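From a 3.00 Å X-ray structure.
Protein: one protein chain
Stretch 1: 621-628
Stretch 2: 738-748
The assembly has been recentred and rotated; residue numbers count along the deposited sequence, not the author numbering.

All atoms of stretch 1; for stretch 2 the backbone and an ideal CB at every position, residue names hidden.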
ATOM      1  N   SER A 621      31.897  18.277  -5.961  1.00 41.21           N
ATOM      2  CA  SER A 621      30.938  19.212  -5.388  1.00 40.94           C
ATOM      3  C   SER A 621      29.545  18.613  -5.264  1.00 40.66           C
ATOM      4  O   SER A 621      28.552  19.321  -5.425  1.00 40.77           O
ATOM      5  CB  SER A 621      30.866  20.472  -6.254  1.00 40.95           C
ATOM      6  OG  SER A 621      32.152  21.029  -6.477  1.00 41.31           O
ATOM      7  N   LEU A 622      29.467  17.319  -4.968  1.00 40.13           N
ATOM      8  CA  LEU A 622      28.172  16.653  -4.857  1.00 39.66           C
ATOM      9  C   LEU A 622      27.657  16.492  -3.432  1.00 39.68           C
ATOM     10  O   LEU A 622      26.471  16.210  -3.224  1.00 39.69           O
ATOM     11  CB  LEU A 622      28.220  15.282  -5.538  1.00 39.53           C
ATOM     12  CG  LEU A 622      28.620  15.304  -7.017  1.00 38.89           C
ATOM     13  CD1 LEU A 622      28.527  13.906  -7.610  1.00 38.13           C
ATOM     14  CD2 LEU A 622      27.717  16.259  -7.772  1.00 38.31           C
ATOM     15  N   ALA A 623      28.539  16.671  -2.452  1.00 39.73           N
ATOM     16  CA  ALA A 623      28.152  16.542  -1.047  1.00 39.92           C
ATOM     17  C   ALA A 623      27.407  15.231  -0.827  1.00 40.03           C
ATOM     18  O   ALA A 623      26.643  15.086   0.129  1.00 40.11           O
ATOM     19  CB  ALA A 623      27.273  17.720  -0.638  1.00 39.86           C
ATOM     20  N   VAL A 624      27.638  14.280  -1.730  1.00 40.10           N
ATOM     21  CA  VAL A 624      26.996  12.971  -1.661  1.00 40.28           C
ATOM     22  C   VAL A 624      27.952  11.828  -1.983  1.00 40.50           C
ATOM     23  O   VAL A 624      28.680  11.867  -2.974  1.00 40.40           O
ATOM     24  CB  VAL A 624      25.789  12.906  -2.615  1.00 40.21           C
ATOM     25  CG1 VAL A 624      25.285  11.472  -2.724  1.00 40.61           C
ATOM     26  CG2 VAL A 624      24.680  13.824  -2.106  1.00 39.92           C
ATOM     27  N   PRO A 625      27.948  10.791  -1.136  1.00 40.85           N
ATOM     28  CA  PRO A 625      28.791   9.600  -1.263  1.00 41.32           C
ATOM     29  C   PRO A 625      28.320   8.647  -2.355  1.00 41.84           C
ATOM     30  O   PRO A 625      27.422   7.833  -2.142  1.00 41.90           O
ATOM     31  CB  PRO A 625      28.689   8.971   0.117  1.00 41.38           C
ATOM     32  CG  PRO A 625      27.267   9.254   0.477  1.00 41.41           C
ATOM     33  CD  PRO A 625      27.120  10.709   0.081  1.00 40.85           C
ATOM     34  N   ILE A 626      28.935   8.746  -3.525  1.00 42.38           N
ATOM     35  CA  ILE A 626      28.578   7.884  -4.633  1.00 42.92           C
ATOM     36  C   ILE A 626      29.398   6.605  -4.540  1.00 43.38           C
ATOM     37  O   ILE A 626      30.480   6.591  -3.943  1.00 43.60           O
ATOM     38  CB  ILE A 626      28.860   8.578  -5.980  1.00 42.77           C
ATOM     39  CG1 ILE A 626      30.368   8.716  -6.214  1.00 42.45           C
ATOM     40  CG2 ILE A 626      28.203   9.952  -5.986  1.00 42.94           C
ATOM     41  CD1 ILE A 626      31.084   9.647  -5.240  1.00 39.53           C
ATOM     42  N   PRO A 627      28.894   5.507  -5.123  1.00 43.69           N
ATOM     43  CA  PRO A 627      29.652   4.255  -5.059  1.00 43.85           C
ATOM     44  C   PRO A 627      31.045   4.482  -5.631  1.00 43.93           C
ATOM     45  O   PRO A 627      31.233   5.335  -6.497  1.00 44.00           O
ATOM     46  CB  PRO A 627      28.805   3.294  -5.898  1.00 44.01           C
ATOM     47  CG  PRO A 627      28.176   4.202  -6.906  1.00 43.85           C
ATOM     48  CD  PRO A 627      27.765   5.387  -6.062  1.00 43.73           C
ATOM     49  N   SER A 628      32.015   3.725  -5.133  1.00 43.92           N
ATOM     50  CA  SER A 628      33.401   3.851  -5.573  1.00 43.83           C
ATOM     51  C   SER A 628      33.642   3.491  -7.042  1.00 43.38           C
ATOM     52  O   SER A 628      32.766   2.946  -7.721  1.00 43.28           O
ATOM     53  CB  SER A 628      34.299   2.983  -4.689  1.00 43.87           C
ATOM     54  OG  SER A 628      33.879   1.632  -4.734  1.00 44.24           O
ATOM     55  N   UNK A 738      19.728   5.731  -6.123  1.00 29.31           N
ATOM     56  CA  UNK A 738      19.799   6.321  -4.791  1.00 30.11           C
ATOM     57  C   UNK A 738      20.827   7.436  -4.669  1.00 29.60           C
ATOM     58  O   UNK A 738      20.578   8.436  -3.993  1.00 29.65           O
ATOM     59  CB  UNK A 738      20.116   5.231  -3.765  1.00 30.11           C
ATOM     60  N   UNK A 739      21.968   7.285  -5.334  1.00 29.18           N
ATOM     61  CA  UNK A 739      22.993   8.329  -5.305  1.00 28.78           C
ATOM     62  C   UNK A 739      22.333   9.640  -5.762  1.00 28.50           C
ATOM     63  O   UNK A 739      22.392  10.652  -5.069  1.00 28.64           O
ATOM     64  CB  UNK A 739      24.186   7.966  -6.192  1.00 28.78           C
ATOM     65  N   UNK A 740      21.690   9.610  -6.926  1.00 27.96           N
ATOM     66  CA  UNK A 740      21.004  10.785  -7.448  1.00 27.58           C
ATOM     67  C   UNK A 740      19.894  11.190  -6.481  1.00 27.49           C
ATOM     68  O   UNK A 740      19.646  12.369  -6.262  1.00 27.55           O
ATOM     69  CB  UNK A 740      20.438  10.514  -8.843  1.00 27.58           C
ATOM     70  N   UNK A 741      19.231  10.205  -5.897  1.00 27.38           N
ATOM     71  CA  UNK A 741      18.159  10.496  -4.972  1.00 27.14           C
ATOM     72  C   UNK A 741      18.630  11.327  -3.802  1.00 27.12           C
ATOM     73  O   UNK A 741      17.919  12.224  -3.348  1.00 27.10           O
ATOM     74  CB  UNK A 741      17.530   9.196  -4.468  1.00 27.14           C
ATOM     75  N   UNK A 742      19.824  11.023  -3.300  1.00 27.15           N
ATOM     76  CA  UNK A 742      20.394  11.769  -2.173  1.00 27.03           C
ATOM     77  C   UNK A 742      20.764  13.161  -2.667  1.00 26.89           C
ATOM     78  O   UNK A 742      20.687  14.143  -1.934  1.00 27.03           O
ATOM     79  CB  UNK A 742      21.612  11.054  -1.584  1.00 27.03           C
ATOM     80  N   UNK A 743      21.170  13.215  -3.928  1.00 26.63           N
ATOM     81  CA  UNK A 743      21.545  14.455  -4.579  1.00 26.74           C
ATOM     82  C   UNK A 743      20.343  15.384  -4.526  1.00 27.08           C
ATOM     83  O   UNK A 743      20.464  16.564  -4.208  1.00 26.89           O
ATOM     84  CB  UNK A 743      22.007  14.218  -6.018  1.00 26.74           C
ATOM     85  N   UNK A 744      19.179  14.825  -4.834  1.00 27.84           N
ATOM     86  CA  UNK A 744      17.932  15.569  -4.846  1.00 28.44           C
ATOM     87  C   UNK A 744      17.483  16.035  -3.461  1.00 29.25           C
ATOM     88  O   UNK A 744      17.101  17.193  -3.297  1.00 29.39           O
ATOM     89  CB  UNK A 744      16.834  14.708  -5.474  1.00 28.44           C
ATOM     90  N   UNK A 745      17.526  15.152  -2.464  1.00 30.27           N
ATOM     91  CA  UNK A 745      17.094  15.520  -1.111  1.00 31.45           C
ATOM     92  C   UNK A 745      18.092  16.420  -0.391  1.00 31.40           C
ATOM     93  O   UNK A 745      17.781  17.024   0.636  1.00 31.59           O
ATOM     94  CB  UNK A 745      16.861  14.257  -0.280  1.00 31.45           C
ATOM     95  N   UNK A 746      19.297  16.502  -0.934  1.00 31.52           N
ATOM     96  CA  UNK A 746      20.334  17.323  -0.336  1.00 31.96           C
ATOM     97  C   UNK A 746      20.341  18.718  -0.911  1.00 31.50           C
ATOM     98  O   UNK A 746      20.492  19.692  -0.180  1.00 31.77           O
ATOM     99  CB  UNK A 746      21.706  16.673  -0.529  1.00 31.96           C
ATOM    100  N   UNK A 747      20.157  18.814  -2.222  1.00 30.96           N
ATOM    101  CA  UNK A 747      20.193  20.107  -2.890  1.00 30.47           C
ATOM    102  C   UNK A 747      18.851  20.692  -3.323  1.00 30.33           C
ATOM    103  O   UNK A 747      18.603  21.888  -3.135  1.00 30.54           O
ATOM    104  CB  UNK A 747      21.086  19.987  -4.126  1.00 30.47           C
ATOM    105  N   UNK A 748      17.993  19.856  -3.896  1.00 29.92           N
ATOM    106  CA  UNK A 748      16.701  20.314  -4.387  1.00 29.39           C
ATOM    107  C   UNK A 748      15.565  20.255  -3.389  1.00 29.46           C
ATOM    108  O   UNK A 748      14.739  21.161  -3.343  1.00 29.34           O
ATOM    109  CB  UNK A 748      16.312  19.488  -5.615  1.00 29.39           C
TER

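Stretch 2 is helical, and one side of it lies against the loop of stretch 1; the closest CA approach is at position 743, whose CA lies 6.4 Å from Val624 CA. At position 738 the ideal CB has no atom of stretch 1 within 5.5 Å, so the loop sets no preference; the residue is Glu738.

Position 739 points its CB toward the loop. The ideal CB already lies 4.4 Å from Pro627 CD and 4.5 Å from Ile626 CG2, which leaves little depth and an apolar lining. A small apolar side chain suits it, and Ala739 packs its CB 4.4 Å from Pro627 CD.

Position 740 points away, so the loop leaves the choice open; it is Ala740. Position 741 is likewise out of reach; its backbone angles are ordinary helical ones, open to most residues, although an ideal CB would sit a crowded 3.2 Å from the carbonyl O of 738. The residue is Gly741.

At 742 the CB again points toward the loop, and the ideal CB is 3.9 Å from Val624 CG1. A small apolar side chain suffices, and Ala742 provides it, its CB 3.8 Å from Val624 CG1. The same CG1 lies 3.8 Å from Ala739 O, so the valine rests on backbone as well as side chain.

The CB of 743 points sideways, 4.8 Å from Val624 CG2, but Leu622 offers its apolar CD2 farther out. A long apolar or aromatic side chain could reach it: leucine, methionine or phenylalanine. Phe743, with chi1 t, brings CE1 to 3.8 Å from Leu622 CD2, an oblique approach to the ring.

Position 744 points away, so any helix-compatible side chain would do; it is Val744. Position 745 points sideways, with no loop atom near its ideal CB, so a polar chain is as acceptable as any; Arg745 stays clear of the loop.

Position 746 faces Val624 CG2, 4.4 Å from the ideal CB, with backbone carbonyls a little farther off. A side chain with an aliphatic stem would fit, whether its end is apolar or polar. Glu746 lays its CG 4.1 Å from Val624 CG2.

Position 747 points toward the loop, yet its ideal CB has nothing within 5.5 Å. The carbonyl of Leu622 lies beyond, inviting a long donor side chain: histidine, glutamine or lysine. His747 donates from NE2 to Leu622 O at 3.0 Å, while its CE1 lies 3.8 Å from Ala623 CB; both partners meet the ring at its edge.

Position 748 is out of reach, leaving the choice open; it is Val748.

Stretch 2, residues 738-748: EAAGAFVREHV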
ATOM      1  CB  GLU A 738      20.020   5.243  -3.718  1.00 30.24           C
ATOM      2  CG  GLU A 738      21.397   4.618  -3.635  1.00 33.03           C
ATOM      3  CD  GLU A 738      21.500   3.647  -2.456  1.00 35.84           C
ATOM      4  OE1 GLU A 738      21.287   4.088  -1.302  1.00 38.81           O
ATOM      5  OE2 GLU A 738      21.783   2.447  -2.678  1.00 37.80           O
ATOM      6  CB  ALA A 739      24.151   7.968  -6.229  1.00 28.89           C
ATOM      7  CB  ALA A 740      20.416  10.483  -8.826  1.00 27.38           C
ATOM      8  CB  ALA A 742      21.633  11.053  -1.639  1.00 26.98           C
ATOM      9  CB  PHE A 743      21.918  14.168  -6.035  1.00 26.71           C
ATOM     10  CG  PHE A 743      22.366  15.377  -6.802  1.00 26.13           C
ATOM     11  CD1 PHE A 743      23.594  15.979  -6.536  1.00 26.04           C
ATOM     12  CD2 PHE A 743      21.563  15.917  -7.793  1.00 26.10           C
ATOM     13  CE1 PHE A 743      24.014  17.105  -7.251  1.00 26.10           C
ATOM     14  CE2 PHE A 743      21.971  17.041  -8.511  1.00 26.51           C
ATOM     15  CZ  PHE A 743      23.200  17.633  -8.237  1.00 26.31           C
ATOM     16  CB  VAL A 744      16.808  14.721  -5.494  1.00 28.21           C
ATOM     17  CG1 VAL A 744      15.465  15.413  -5.350  1.00 28.09           C
ATOM     18  CG2 VAL A 744      17.114  14.497  -6.954  1.00 27.82           C
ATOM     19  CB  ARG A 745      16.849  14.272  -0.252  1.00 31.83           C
ATOM     20  CG  ARG A 745      18.102  13.542   0.207  1.00 34.73           C
ATOM     21  CD  ARG A 745      17.912  13.020   1.625  1.00 40.31           C
ATOM     22  NE  ARG A 745      18.996  12.134   2.051  1.00 45.13           N
ATOM     23  CZ  ARG A 745      19.144  10.865   1.657  1.00 46.85           C
ATOM     24  NH1 ARG A 745      18.276  10.308   0.818  1.00 46.64           N
ATOM     25  NH2 ARG A 745      20.165  10.144   2.106  1.00 47.21           N
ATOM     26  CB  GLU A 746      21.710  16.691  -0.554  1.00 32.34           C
ATOM     27  CG  GLU A 746      22.058  15.626   0.461  1.00 34.92           C
ATOM     28  CD  GLU A 746      22.176  16.196   1.861  1.00 38.14           C
ATOM     29  OE1 GLU A 746      23.006  17.111   2.054  1.00 39.57           O
ATOM     30  OE2 GLU A 746      21.443  15.733   2.767  1.00 39.22           O
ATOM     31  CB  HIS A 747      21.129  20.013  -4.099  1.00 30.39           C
ATOM     32  CG  HIS A 747      22.433  19.349  -3.795  1.00 30.26           C
ATOM     33  ND1 HIS A 747      23.270  19.785  -2.792  1.00 30.23           N
ATOM     34  CD2 HIS A 747      23.022  18.255  -4.329  1.00 30.20           C
ATOM     35  CE1 HIS A 747      24.318  18.984  -2.720  1.00 30.29           C
ATOM     36  NE2 HIS A 747      24.194  18.047  -3.641  1.00 29.74           N
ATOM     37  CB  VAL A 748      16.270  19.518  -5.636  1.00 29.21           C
ATOM     38  CG1 VAL A 748      15.042  20.163  -6.261  1.00 29.24           C
ATOM     39  CG2 VAL A 748      17.416  19.453  -6.638  1.00 28.90           C
TER
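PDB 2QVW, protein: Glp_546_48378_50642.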